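Local coordinates for protein colicin-D (Escherichia coli, PDB 5ZNM) that kills Escherichia coli and closely related bacteria as a plasmid-encoded toxin, its C-terminal tRNase domain inhibiting protein synthesis and its central domain implicated in inner-membrane translocation, at residues 22-27 with 265-270; 55-60 with 126-131; 78-83 with 166-171; 282-287 with 312-317; 352-357 with 369-374. All blocks are in the same frame, centred on the assembly; numbering follows the deposited sequence.

Interaction 1 of 5, residues 22-27 with 265-270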
# COMPACT_ATOMS: atom_id res chain seq x y z
N ALA A 22 -3.46 22.10 14.22
CA ALA A 22 -3.92 21.37 13.05
C ALA A 22 -5.41 21.10 13.06
O ALA A 22 -5.93 20.56 12.08
CB ALA A 22 -3.16 20.03 12.93
N GLY A 23 -6.12 21.43 14.14
CA GLY A 23 -7.53 21.11 14.24
C GLY A 23 -7.81 19.63 14.42
O GLY A 23 -8.88 19.16 14.02
N VAL A 24 -6.89 18.89 15.03
CA VAL A 24 -6.98 17.44 15.10
C VAL A 24 -7.37 17.00 16.51
O VAL A 24 -6.87 17.54 17.51
CB VAL A 24 -5.65 16.80 14.66
CG1 VAL A 24 -5.64 15.30 14.94
CG2 VAL A 24 -5.40 17.09 13.17
N ASN A 25 -8.26 16.02 16.59
CA ASN A 25 -8.56 15.32 17.83
C ASN A 25 -8.07 13.89 17.72
O ASN A 25 -8.20 13.27 16.66
CB ASN A 25 -10.07 15.29 18.12
CG ASN A 25 -10.61 16.65 18.48
OD1 ASN A 25 -10.40 17.12 19.60
ND2 ASN A 25 -11.34 17.28 17.55
N GLN A 26 -7.54 13.35 18.81
CA GLN A 26 -7.14 11.96 18.77
C GLN A 26 -8.38 11.08 18.60
O GLN A 26 -9.47 11.45 19.04
CB GLN A 26 -6.38 11.59 20.04
CG GLN A 26 -7.24 11.35 21.23
CD GLN A 26 -6.44 10.82 22.40
OE1 GLN A 26 -5.23 10.61 22.28
NE2 GLN A 26 -7.10 10.61 23.53
N PRO A 27 -8.24 9.94 17.93
CA PRO A 27 -9.40 9.06 17.74
C PRO A 27 -9.99 8.65 19.08
O PRO A 27 -9.25 8.48 20.07
CB PRO A 27 -8.81 7.85 17.01
CG PRO A 27 -7.53 8.31 16.45
CD PRO A 27 -7.02 9.39 17.32
N TRP A 265 -5.74 18.07 8.11
CA TRP A 265 -4.68 17.40 8.87
C TRP A 265 -5.20 16.13 9.53
O TRP A 265 -6.34 16.11 10.01
CB TRP A 265 -4.13 18.33 9.95
CG TRP A 265 -3.45 19.53 9.44
CD1 TRP A 265 -4.03 20.74 9.17
CD2 TRP A 265 -2.07 19.66 9.13
NE1 TRP A 265 -3.08 21.61 8.71
CE2 TRP A 265 -1.87 20.98 8.68
CE3 TRP A 265 -0.97 18.78 9.19
CZ2 TRP A 265 -0.62 21.45 8.28
CZ3 TRP A 265 0.27 19.25 8.81
CH2 TRP A 265 0.44 20.58 8.35
N ARG A 266 -4.38 15.08 9.55
CA ARG A 266 -4.64 13.86 10.30
C ARG A 266 -3.40 13.50 11.09
O ARG A 266 -2.30 13.99 10.80
CB ARG A 266 -5.02 12.67 9.39
CG ARG A 266 -3.95 12.25 8.38
CD ARG A 266 -4.46 11.12 7.44
NE ARG A 266 -3.54 10.90 6.33
CZ ARG A 266 -3.90 10.47 5.12
NH1 ARG A 266 -5.18 10.19 4.86
NH2 ARG A 266 -3.00 10.33 4.16
N PRO A 267 -3.53 12.66 12.12
CA PRO A 267 -2.34 12.23 12.85
C PRO A 267 -1.37 11.51 11.93
O PRO A 267 -1.76 10.89 10.93
CB PRO A 267 -2.89 11.29 13.93
CG PRO A 267 -4.32 11.73 14.14
CD PRO A 267 -4.77 12.14 12.73
N ASP A 268 -0.08 11.62 12.26
CA ASP A 268 0.92 10.89 11.49
C ASP A 268 0.93 9.42 11.89
O ASP A 268 0.15 8.96 12.73
CB ASP A 268 2.30 11.55 11.63
CG ASP A 268 2.82 11.57 13.07
OD1 ASP A 268 2.24 10.91 13.95
OD2 ASP A 268 3.84 12.26 13.30
N ALA A 269 1.81 8.65 11.24
CA ALA A 269 1.83 7.20 11.45
C ALA A 269 2.11 6.84 12.91
O ALA A 269 1.51 5.90 13.46
CB ALA A 269 2.85 6.55 10.52
N ALA A 270 3.02 7.57 13.56
CA ALA A 270 3.32 7.36 14.97
C ALA A 270 2.15 7.74 15.87
O ALA A 270 2.07 7.26 17.00
CB ALA A 270 4.56 8.16 15.38
O HOH W 1 -7.54 19.89 9.70

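Interaction 2 of 5, residues 55-60 with 126-131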
# COMPACT_ATOMS: atom_id res chain seq x y z
N SER A 55 -0.21 8.55 5.77
CA SER A 55 0.67 8.45 4.61
C SER A 55 0.05 7.62 3.49
O SER A 55 0.75 6.92 2.76
CB SER A 55 2.04 7.87 4.99
OG SER A 55 2.71 8.73 5.90
N SER A 56 -1.26 7.69 3.33
CA SER A 56 -1.94 6.84 2.36
C SER A 56 -2.48 7.66 1.20
O SER A 56 -2.70 8.87 1.32
CB SER A 56 -3.08 6.06 3.04
OG SER A 56 -4.10 6.94 3.52
N VAL A 57 -2.64 7.00 0.07
CA VAL A 57 -3.39 7.53 -1.07
C VAL A 57 -4.74 6.84 -1.08
O VAL A 57 -4.83 5.62 -0.90
CB VAL A 57 -2.64 7.29 -2.39
CG1 VAL A 57 -3.46 7.80 -3.59
CG2 VAL A 57 -1.26 7.94 -2.35
N GLN A 58 -5.81 7.61 -1.30
CA GLN A 58 -7.14 7.03 -1.24
C GLN A 58 -7.99 7.53 -2.40
O GLN A 58 -7.86 8.68 -2.84
CB GLN A 58 -7.85 7.37 0.08
CG GLN A 58 -7.22 6.68 1.30
CD GLN A 58 -7.80 7.19 2.61
OE1 GLN A 58 -9.00 7.47 2.70
NE2 GLN A 58 -6.95 7.33 3.64
N LEU A 59 -8.88 6.66 -2.85
CA LEU A 59 -9.88 7.01 -3.86
C LEU A 59 -11.21 6.49 -3.36
O LEU A 59 -11.36 5.28 -3.17
CB LEU A 59 -9.53 6.42 -5.22
CG LEU A 59 -10.57 6.60 -6.32
CD1 LEU A 59 -10.81 8.07 -6.60
CD2 LEU A 59 -10.13 5.89 -7.60
N ALA A 60 -12.15 7.39 -3.11
CA ALA A 60 -13.46 7.01 -2.64
C ALA A 60 -14.49 7.36 -3.70
O ALA A 60 -14.38 8.39 -4.37
CB ALA A 60 -13.81 7.70 -1.30
N ALA A 126 -16.91 11.38 -6.35
CA ALA A 126 -15.60 10.76 -6.15
C ALA A 126 -14.65 11.72 -5.45
O ALA A 126 -14.78 12.94 -5.53
CB ALA A 126 -14.98 10.28 -7.47
N MET A 127 -13.64 11.13 -4.80
CA MET A 127 -12.75 11.88 -3.92
C MET A 127 -11.40 11.19 -3.91
O MET A 127 -11.33 9.98 -3.65
CB MET A 127 -13.33 11.96 -2.50
CG MET A 127 -12.48 12.72 -1.50
SD MET A 127 -13.34 12.94 0.08
CE MET A 127 -13.56 11.23 0.55
N PHE A 128 -10.35 11.94 -4.21
CA PHE A 128 -8.99 11.42 -4.29
C PHE A 128 -8.11 12.22 -3.34
O PHE A 128 -8.22 13.44 -3.27
CB PHE A 128 -8.45 11.54 -5.73
CG PHE A 128 -7.10 10.91 -5.92
CD1 PHE A 128 -6.96 9.53 -5.99
CD2 PHE A 128 -5.96 11.69 -6.03
CE1 PHE A 128 -5.70 8.95 -6.17
CE2 PHE A 128 -4.70 11.11 -6.21
CZ PHE A 128 -4.58 9.74 -6.27
N SER A 129 -7.26 11.53 -2.58
CA SER A 129 -6.51 12.23 -1.55
C SER A 129 -5.13 11.61 -1.38
O SER A 129 -4.95 10.40 -1.57
CB SER A 129 -7.24 12.23 -0.20
OG SER A 129 -7.48 10.90 0.22
N LEU A 130 -4.16 12.46 -1.04
CA LEU A 130 -2.78 12.03 -0.83
C LEU A 130 -2.08 13.09 -0.01
O LEU A 130 -2.60 14.19 0.18
CB LEU A 130 -2.03 11.80 -2.14
CG LEU A 130 -2.17 12.73 -3.36
CD1 LEU A 130 -2.29 14.18 -3.04
CD2 LEU A 130 -0.98 12.52 -4.30
N SER A 131 -0.87 12.76 0.45
CA SER A 131 -0.13 13.68 1.29
C SER A 131 0.11 15.00 0.58
O SER A 131 0.51 15.04 -0.59
CB SER A 131 1.20 13.06 1.71
OG SER A 131 0.97 12.01 2.63
O HOH W 2 -5.44 9.86 1.82
O HOH W 3 0.19 10.05 0.27

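Interaction 3 of 5, residues 78-83 with 166-171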
# COMPACT_ATOMS: atom_id res chain seq x y z
N SER A 78 4.71 9.50 -7.95
CA SER A 78 5.69 10.05 -8.87
C SER A 78 5.05 10.69 -10.09
O SER A 78 5.55 11.70 -10.59
CB SER A 78 6.70 8.99 -9.28
OG SER A 78 7.12 8.26 -8.16
N LYS A 79 3.94 10.13 -10.59
CA LYS A 79 3.11 10.94 -11.47
C LYS A 79 2.80 12.28 -10.85
O LYS A 79 2.51 13.24 -11.57
CB LYS A 79 1.80 10.22 -11.81
CG LYS A 79 1.93 8.74 -12.07
CD LYS A 79 0.58 8.07 -12.09
CE LYS A 79 0.44 7.29 -13.36
NZ LYS A 79 1.59 6.39 -13.59
N PHE A 80 2.87 12.39 -9.52
CA PHE A 80 2.69 13.67 -8.81
C PHE A 80 3.98 14.42 -8.50
O PHE A 80 3.89 15.46 -7.85
CB PHE A 80 1.99 13.47 -7.47
CG PHE A 80 0.52 13.43 -7.58
CD1 PHE A 80 -0.20 14.60 -7.54
CD2 PHE A 80 -0.15 12.22 -7.69
CE1 PHE A 80 -1.56 14.59 -7.61
CE2 PHE A 80 -1.53 12.20 -7.76
CZ PHE A 80 -2.23 13.40 -7.72
N PHE A 81 5.18 13.96 -8.90
CA PHE A 81 6.19 15.01 -9.03
C PHE A 81 6.78 15.09 -10.43
O PHE A 81 7.30 16.14 -10.78
CB PHE A 81 7.32 14.94 -7.96
CG PHE A 81 8.09 16.27 -7.78
CD1 PHE A 81 8.94 16.72 -8.77
CD2 PHE A 81 7.85 17.13 -6.69
CE1 PHE A 81 9.59 17.95 -8.69
CE2 PHE A 81 8.52 18.38 -6.61
CZ PHE A 81 9.38 18.78 -7.61
N SER A 82 6.56 14.10 -11.29
CA SER A 82 6.78 14.34 -12.72
C SER A 82 6.05 15.61 -13.16
O SER A 82 6.67 16.54 -13.69
CB SER A 82 6.32 13.14 -13.56
OG SER A 82 7.18 12.03 -13.35
N ASN A 83 4.75 15.68 -12.90
CA ASN A 83 3.97 16.91 -13.07
C ASN A 83 4.69 18.12 -12.49
O ASN A 83 4.64 19.22 -13.07
CB ASN A 83 2.65 16.77 -12.33
CG ASN A 83 2.86 16.41 -10.86
OD1 ASN A 83 4.00 16.44 -10.40
ND2 ASN A 83 1.79 16.25 -10.07
N LEU A 166 -8.06 12.03 -13.31
CA LEU A 166 -7.57 13.16 -12.52
C LEU A 166 -6.86 14.13 -13.46
O LEU A 166 -5.90 13.75 -14.13
CB LEU A 166 -6.61 12.68 -11.43
CG LEU A 166 -6.02 13.73 -10.49
CD1 LEU A 166 -7.11 14.40 -9.68
CD2 LEU A 166 -5.00 13.07 -9.59
N ASP A 167 -7.36 15.36 -13.51
CA ASP A 167 -6.70 16.42 -14.27
C ASP A 167 -5.80 17.19 -13.33
O ASP A 167 -6.27 17.70 -12.31
CB ASP A 167 -7.71 17.36 -14.91
CG ASP A 167 -8.26 16.83 -16.21
OD1 ASP A 167 -7.78 15.76 -16.65
OD2 ASP A 167 -9.15 17.48 -16.79
N LEU A 168 -4.51 17.24 -13.65
CA LEU A 168 -3.55 18.02 -12.89
C LEU A 168 -3.35 19.35 -13.61
O LEU A 168 -2.97 19.38 -14.79
CB LEU A 168 -2.23 17.27 -12.72
CG LEU A 168 -2.33 15.97 -11.92
CD1 LEU A 168 -0.96 15.40 -11.60
CD2 LEU A 168 -3.13 16.16 -10.63
N LEU A 169 -3.63 20.44 -12.90
CA LEU A 169 -3.69 21.77 -13.47
C LEU A 169 -2.61 22.64 -12.86
O LEU A 169 -2.47 22.71 -11.63
CB LEU A 169 -5.05 22.41 -13.22
CG LEU A 169 -6.23 21.58 -13.73
CD1 LEU A 169 -7.52 22.11 -13.13
CD2 LEU A 169 -6.27 21.63 -15.24
N LYS A 170 -1.86 23.30 -13.75
CA LYS A 170 -0.88 24.31 -13.36
C LYS A 170 -1.59 25.52 -12.75
O LYS A 170 -2.54 26.05 -13.33
CB LYS A 170 -0.02 24.69 -14.60
CG LYS A 170 1.13 25.72 -14.36
CD LYS A 170 1.75 25.72 -12.95
CE LYS A 170 2.43 26.92 -12.76
NZ LYS A 170 2.18 27.32 -11.33
N THR A 171 -1.14 25.96 -11.59
CA THR A 171 -1.72 27.12 -10.95
C THR A 171 -0.84 28.34 -11.28
O THR A 171 0.26 28.21 -11.69
CB THR A 171 -1.88 27.00 -9.41
OG1 THR A 171 -0.62 27.04 -8.80
CG2 THR A 171 -2.58 25.77 -8.99

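Interaction 4 of 5, residues 282-287 with 312-317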
# COMPACT_ATOMS: atom_id res chain seq x y z
N ASN A 282 -14.73 15.47 -7.47
CA ASN A 282 -15.18 15.59 -8.85
C ASN A 282 -15.76 16.97 -9.12
O ASN A 282 -16.36 17.61 -8.24
CB ASN A 282 -16.25 14.53 -9.17
CG ASN A 282 -17.46 14.64 -8.27
OD1 ASN A 282 -17.43 14.17 -7.13
ND2 ASN A 282 -18.54 15.25 -8.78
N ASP A 283 -15.56 17.43 -10.34
CA ASP A 283 -16.31 18.57 -10.86
C ASP A 283 -17.81 18.34 -10.63
O ASP A 283 -18.30 17.23 -10.86
CB ASP A 283 -16.03 18.72 -12.36
CG ASP A 283 -16.57 20.02 -12.95
OD1 ASP A 283 -17.80 20.22 -12.95
OD2 ASP A 283 -15.75 20.82 -13.44
N PRO A 284 -18.56 19.36 -10.17
CA PRO A 284 -20.01 19.16 -9.96
C PRO A 284 -20.72 18.61 -11.18
O PRO A 284 -21.74 17.92 -11.05
CB PRO A 284 -20.51 20.57 -9.62
CG PRO A 284 -19.33 21.28 -9.10
CD PRO A 284 -18.13 20.71 -9.79
N LEU A 285 -20.19 18.87 -12.37
CA LEU A 285 -20.87 18.45 -13.60
C LEU A 285 -20.42 17.08 -14.07
O LEU A 285 -20.96 16.58 -15.07
CB LEU A 285 -20.65 19.48 -14.71
CG LEU A 285 -21.28 20.86 -14.52
CD1 LEU A 285 -20.79 21.82 -15.61
CD2 LEU A 285 -22.81 20.79 -14.49
N ASP A 286 -19.44 16.47 -13.40
CA ASP A 286 -18.93 15.15 -13.76
C ASP A 286 -19.34 14.19 -12.65
O ASP A 286 -18.68 14.12 -11.61
CB ASP A 286 -17.42 15.17 -13.97
CG ASP A 286 -17.03 15.88 -15.25
OD1 ASP A 286 -17.63 16.93 -15.55
OD2 ASP A 286 -16.12 15.40 -15.95
N SER A 287 -20.41 13.44 -12.90
CA SER A 287 -21.09 12.69 -11.85
C SER A 287 -21.44 11.26 -12.27
O SER A 287 -22.33 10.66 -11.66
CB SER A 287 -22.38 13.40 -11.44
OG SER A 287 -23.30 13.40 -12.53
N LYS A 312 -21.76 28.70 -24.24
CA LYS A 312 -21.49 27.51 -23.45
C LYS A 312 -20.46 27.87 -22.39
O LYS A 312 -19.31 28.15 -22.71
CB LYS A 312 -20.99 26.37 -24.31
CG LYS A 312 -22.03 25.89 -25.28
CD LYS A 312 -21.74 24.48 -25.73
CE LYS A 312 -20.57 24.43 -26.65
NZ LYS A 312 -20.66 23.20 -27.47
N ASN A 313 -20.88 27.84 -21.13
CA ASN A 313 -19.97 28.08 -20.02
C ASN A 313 -20.50 27.30 -18.83
O ASN A 313 -21.50 26.58 -18.94
CB ASN A 313 -19.83 29.58 -19.71
CG ASN A 313 -21.17 30.26 -19.50
OD1 ASN A 313 -22.05 29.70 -18.84
ND2 ASN A 313 -21.34 31.44 -20.06
N ARG A 314 -19.83 27.43 -17.68
CA ARG A 314 -20.22 26.62 -16.53
C ARG A 314 -21.69 26.85 -16.20
O ARG A 314 -22.44 25.90 -15.92
CB ARG A 314 -19.37 26.94 -15.30
CG ARG A 314 -19.87 26.23 -14.04
CD ARG A 314 -18.77 26.02 -12.99
NE ARG A 314 -17.65 25.24 -13.49
CZ ARG A 314 -17.58 23.90 -13.49
NH1 ARG A 314 -18.58 23.16 -13.03
NH2 ARG A 314 -16.51 23.30 -13.99
N GLU A 315 -22.10 28.11 -16.21
CA GLU A 315 -23.46 28.49 -15.88
C GLU A 315 -24.48 27.85 -16.83
O GLU A 315 -25.48 27.28 -16.39
CB GLU A 315 -23.52 30.02 -15.94
CG GLU A 315 -24.79 30.65 -15.64
CD GLU A 315 -24.65 32.17 -15.63
OE1 GLU A 315 -24.11 32.70 -14.64
OE2 GLU A 315 -25.05 32.82 -16.62
N THR A 316 -24.23 27.91 -18.14
CA THR A 316 -25.26 27.39 -19.04
C THR A 316 -25.22 25.87 -19.13
O THR A 316 -26.28 25.24 -19.27
CB THR A 316 -25.12 28.02 -20.43
OG1 THR A 316 -23.86 27.66 -21.03
CG2 THR A 316 -25.20 29.52 -20.33
N LEU A 317 -24.04 25.25 -19.01
CA LEU A 317 -24.00 23.79 -18.94
C LEU A 317 -24.65 23.28 -17.67
O LEU A 317 -25.24 22.20 -17.68
CB LEU A 317 -22.56 23.27 -19.04
CG LEU A 317 -21.79 23.57 -20.33
CD1 LEU A 317 -20.45 22.83 -20.35
CD2 LEU A 317 -22.62 23.23 -21.57

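Interaction 5 of 5, residues 352-357 with 369-374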
# COMPACT_ATOMS: atom_id res chain seq x y z
N ASN A 352 -46.02 15.96 -21.83
CA ASN A 352 -46.44 17.35 -21.89
C ASN A 352 -45.46 18.21 -22.67
O ASN A 352 -45.85 18.94 -23.58
CB ASN A 352 -46.60 17.91 -20.48
CG ASN A 352 -47.53 17.09 -19.63
OD1 ASN A 352 -47.20 16.74 -18.50
ND2 ASN A 352 -48.69 16.78 -20.17
N THR A 353 -44.17 18.12 -22.34
CA THR A 353 -43.17 18.83 -23.13
C THR A 353 -42.81 18.10 -24.41
O THR A 353 -42.20 18.71 -25.29
CB THR A 353 -41.89 19.03 -22.33
OG1 THR A 353 -41.31 17.75 -22.08
CG2 THR A 353 -42.18 19.74 -20.98
N MET A 354 -43.13 16.80 -24.51
CA MET A 354 -42.74 15.92 -25.61
C MET A 354 -41.24 15.70 -25.69
O MET A 354 -40.73 15.22 -26.71
CB MET A 354 -43.26 16.42 -26.96
CG MET A 354 -44.75 16.67 -26.96
SD MET A 354 -45.70 15.15 -27.03
CE MET A 354 -45.30 14.61 -28.69
N ASN A 355 -40.50 15.98 -24.61
CA ASN A 355 -39.06 15.77 -24.62
C ASN A 355 -38.73 14.31 -24.33
O ASN A 355 -39.43 13.62 -23.59
CB ASN A 355 -38.38 16.69 -23.60
CG ASN A 355 -38.29 18.13 -24.09
OD1 ASN A 355 -38.45 18.39 -25.29
ND2 ASN A 355 -38.02 19.07 -23.18
N VAL A 356 -37.64 13.84 -24.94
CA VAL A 356 -37.03 12.57 -24.58
C VAL A 356 -35.63 12.84 -24.06
O VAL A 356 -34.96 13.78 -24.49
CB VAL A 356 -36.96 11.60 -25.79
CG1 VAL A 356 -38.35 11.15 -26.19
CG2 VAL A 356 -36.26 12.30 -26.96
N VAL A 357 -35.18 11.98 -23.14
CA VAL A 357 -33.79 11.94 -22.69
C VAL A 357 -33.33 10.49 -22.78
O VAL A 357 -34.05 9.59 -22.33
CB VAL A 357 -33.62 12.49 -21.26
CG1 VAL A 357 -32.23 12.12 -20.70
CG2 VAL A 357 -33.86 14.03 -21.23
N TRP A 369 -33.94 15.60 -26.69
CA TRP A 369 -34.52 16.55 -27.63
C TRP A 369 -36.03 16.45 -27.57
O TRP A 369 -36.60 15.60 -26.87
CB TRP A 369 -34.01 16.32 -29.07
CG TRP A 369 -34.31 14.96 -29.69
CD1 TRP A 369 -35.47 14.56 -30.31
CD2 TRP A 369 -33.40 13.85 -29.79
NE1 TRP A 369 -35.34 13.27 -30.78
CE2 TRP A 369 -34.08 12.81 -30.47
CE3 TRP A 369 -32.09 13.63 -29.36
CZ2 TRP A 369 -33.49 11.57 -30.73
CZ3 TRP A 369 -31.49 12.38 -29.63
CH2 TRP A 369 -32.20 11.38 -30.30
N LYS A 370 -36.69 17.36 -28.29
CA LYS A 370 -38.15 17.40 -28.33
C LYS A 370 -38.68 16.60 -29.52
O LYS A 370 -38.26 16.82 -30.66
CB LYS A 370 -38.67 18.85 -28.42
CG LYS A 370 -40.19 18.96 -28.24
CD LYS A 370 -40.68 20.42 -28.15
CE LYS A 370 -39.98 21.20 -27.03
NZ LYS A 370 -40.14 20.60 -25.64
N ILE A 371 -39.61 15.69 -29.24
CA ILE A 371 -40.27 14.90 -30.28
C ILE A 371 -41.20 15.80 -31.09
O ILE A 371 -41.98 16.58 -30.52
CB ILE A 371 -41.06 13.74 -29.67
CG1 ILE A 371 -40.15 12.78 -28.91
CG2 ILE A 371 -41.88 13.02 -30.75
CD1 ILE A 371 -39.06 12.17 -29.78
N ASN A 372 -41.14 15.68 -32.42
CA ASN A 372 -42.11 16.30 -33.32
C ASN A 372 -43.15 15.24 -33.69
O ASN A 372 -42.87 14.36 -34.52
CB ASN A 372 -41.42 16.84 -34.58
CG ASN A 372 -42.40 17.49 -35.57
OD1 ASN A 372 -43.61 17.47 -35.37
ND2 ASN A 372 -41.88 18.07 -36.63
N PRO A 373 -44.36 15.29 -33.12
CA PRO A 373 -45.35 14.24 -33.38
C PRO A 373 -45.90 14.25 -34.79
O PRO A 373 -46.55 13.28 -35.19
CB PRO A 373 -46.47 14.56 -32.39
CG PRO A 373 -46.39 16.05 -32.21
CD PRO A 373 -44.90 16.35 -32.24
N ASP A 374 -45.66 15.30 -35.56
CA ASP A 374 -46.17 15.37 -36.92
C ASP A 374 -45.13 14.99 -37.96
O ASP A 374 -45.39 15.12 -39.16
CB ASP A 374 -46.70 16.78 -37.20
CG ASP A 374 -47.76 17.19 -36.20
OD1 ASP A 374 -48.72 16.43 -36.04
OD2 ASP A 374 -47.61 18.27 -35.58

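Interaction 1 of 5, residues 22-27 with 265-270
A22 lays its CB over one face of the W265 indole, and this is the tight part of the contact. The methyl stands 4.0 Å from the centroid of the five-membered ring and 28° off the ring normal, a CH-pi contact displaced toward the rim, where A22 CB meets W265 CG at 3.5 Å. V24 CG2 packs on W265 CB at 3.7 Å, while V24 CG1, placed anti to the backbone N (chi1 171°), touches P267 CG at 3.9 Å. The loose, solvent side belongs to N25, whose side chain sets off away from the strand; Q26 turns from it too, toward K15 and R8 of the second subunit. At the W265 end, beside the indole edge, a water donates to A22 O and accepts from W265 N, 3.0 Å from each of those two atoms. G23, at positive phi, ends helix 3-22 in a Schellman motif. Strand 262-267 is an outermost strand of its five-stranded antiparallel sheet, and V274 of the adjoining strand also touches both A22 and W265. With no direct hydrogen bond across the segments, the chemistry implies that apolar packing and one bridging water join the long N-terminal helix to the sheet of the central domain.

Interaction 2 of 5, residues 55-60 with 126-131
S55 and S131 meet at one end of an antiparallel strand pair, 56-60 against 126-131, in the five-stranded sheet of the central domain; the strand directions differ by 177° and the axes approach to 4.7 Å. S55 CA lies 4.1 Å from S131 OG. At S56 water takes over from direct pairing: one water donates to S56 O and is hydrogen-bonded to S129 OG, while a second accepts from S131 N and gives S56 O a weak bond. V57 CG1, anti to the backbone N (chi1 178°), reaches F128 CZ at 3.5 Å, and V57 CG2 lies beside L130 CB. Q58 and S129 form a hydrogen-bonded pair, Q58 N to S129 O and S129 N to Q58 O both measuring 2.9 Å. The extended Q58 side chain puts NE2 beside S56, where it donates to S56 OG within the amide plane; NE2 also binds N51 O, and S56 OG is itself bonded to T53 O. L59 faces F128 in a non-hydrogen-bonded pair, its CB at the ring edge near the plane; both share the face turned to strand 163-170, where L164 touches L59 and L166 touches F128. A60 closes the register with M127: A60 N donates to M127 O over 2.8 Å at 170°, and on the same face the bent thioether chain brings M127 CE to 4.0 Å from A60 CB.

Interaction 3 of 5, residues 78-83 with 166-171
F80 and L168 carry the apolar contact between helix 79-83 and strand 166-170, with L166 added at the tip of the ring. The phenyl group crosses both leucine side chains at about a right angle. L168 CD1 lies over one face of it, 4.1 Å above the ring plane and toward the rim, while L168 CD2 approaches F80 CE1 at 3.7 Å. At the far end of the ring F80 CZ meets L166 CD2 at 3.4 Å. L166 CG stands anti to the backbone N (chi1 -179°), on the helix side of its strand. N83 also lies against L168, with its CB 3.9 Å from L168 CD1; nothing is rested on its amide.

No hydrogen bond crosses the contact. Within segment 78-83, S78 O accepts from both F81 N and S82 N, at 2.8 Å and 2.7 Å respectively, and S82 OG adds a weak bond to the same oxygen.

The short axes run 27° apart and 10.3 Å at closest approach, so side chains rather than backbones bridge the interval. F80 also touches F128 and L130 of strand 126-131, and L168 touches I100 and V153 on the strands flanking 163-170, which puts the phenyl ring between two antiparallel sheets.

Interaction 4 of 5, residues 282-287 with 312-317
D283 and R314 reach toward each other tip to tip in a two-bond salt bridge. The guanidinium grips end-on: NH2 donates to D283 OD2 over 2.7 Å and NH1 to D283 OD1 over 3.0 Å. The carboxylate and guanidinium planes are 32° apart. OD2 is met on its syn lone pair, whereas NH1 approaches OD1 from the syn side but 24° out of the carboxylate plane. The bend of R314 at chi3 (-59°) sets NE, from which the guanidinium meets D283. NE has a second acidic partner, D255, and R292 brings a like charge close to NH2, a repulsion the two carboxylates would probably offset.

Hydrogen bonds inside each segment set the partners in place. D283 OD1 uses its anti lone pair to accept from L285 N at 2.8 Å, making an Asx turn within a type I beta turn from D283 to D286, so this oxygen is held by two donors. D283 O also takes two, N282 ND2 and D286 N, arriving from opposite faces of its plane. In the fold, the loop after strand 274-281 here meets the N-terminal end of helix 314-329. N313 is the N-cap of that helix and forms a capping box with T316: T316 N donates to N313 OD1 at 2.9 Å and N313 N to T316 OG1 at 3.0 Å.

Van der Waals contacts lie alongside. L285 slides past R314 in the opposite direction, its CD1 3.7 Å from R314 NH1; the apolar pair is L285 CD1 on L317 CB at 4.1 Å, the two leucines crossing at about a right angle.

Interaction 5 of 5, residues 352-357 with 369-374
V356 is the apolar centre, with one methyl on I371 and the other on W369. Its CG2 stands 4.0 Å from the centroid of the five-membered indole ring and 7° off the normal, a CH-pi contact over the face. V356 CG1 meets I371 CG1 at 3.6 Å, the side chains crossing at about a right angle. Farther out, M354 bends at chi2 and chi3 (-76° and -68°), and its CE lies 3.9 Å from P373 CB.

Backbone bonds of this beta hairpin set the register. V356 N donates to W369 O at 2.8 Å, nearly along the C=O axis, and W369 N returns a bond to V356 O. Beyond the non-hydrogen-bonded pair N355-K370, I371 N reaches M354 O at 2.8 Å.

The polar edge is the K370 ammonium, bent back over N355. NZ donates to T353 O and to N355 OD1, 2.8 Å from each; the second bond comes from above the plane of the amide carbonyl. T353 OG1 accepts from N355 N in an ST turn, while N355 ND2 is bonded to D304 O.

Strands 355-359 and 365-370 belong to the antiparallel sheet of the tRNase domain. Helix 376-384 packs on the V356 and I371 face through Y381 and on M354 and P373 through L382, whereas H327 of helix 314-329 touches N355 on the other face.

Interactions 1 and 2 share the five-stranded sheet of the central domain, their centres 16 Å apart, and touch where R266 NH2 approaches S56 O. Interaction 3, centred 14 Å from interaction 2, alternates with it along the chain and stacks a second sheet against the first through F80, F128 and L166. Interaction 4 comes later in sequence; N282 probably bonds A126 of interaction 2, while helix 314-329 lies in the Colicin D family region, so this contact probably links the central and tRNase domains. Interaction 5 lies last, within the tRNase sheet, with its centre 55 Å from that of interaction 1. The series thus runs from N-terminal helix to nuclease along an elongated chain.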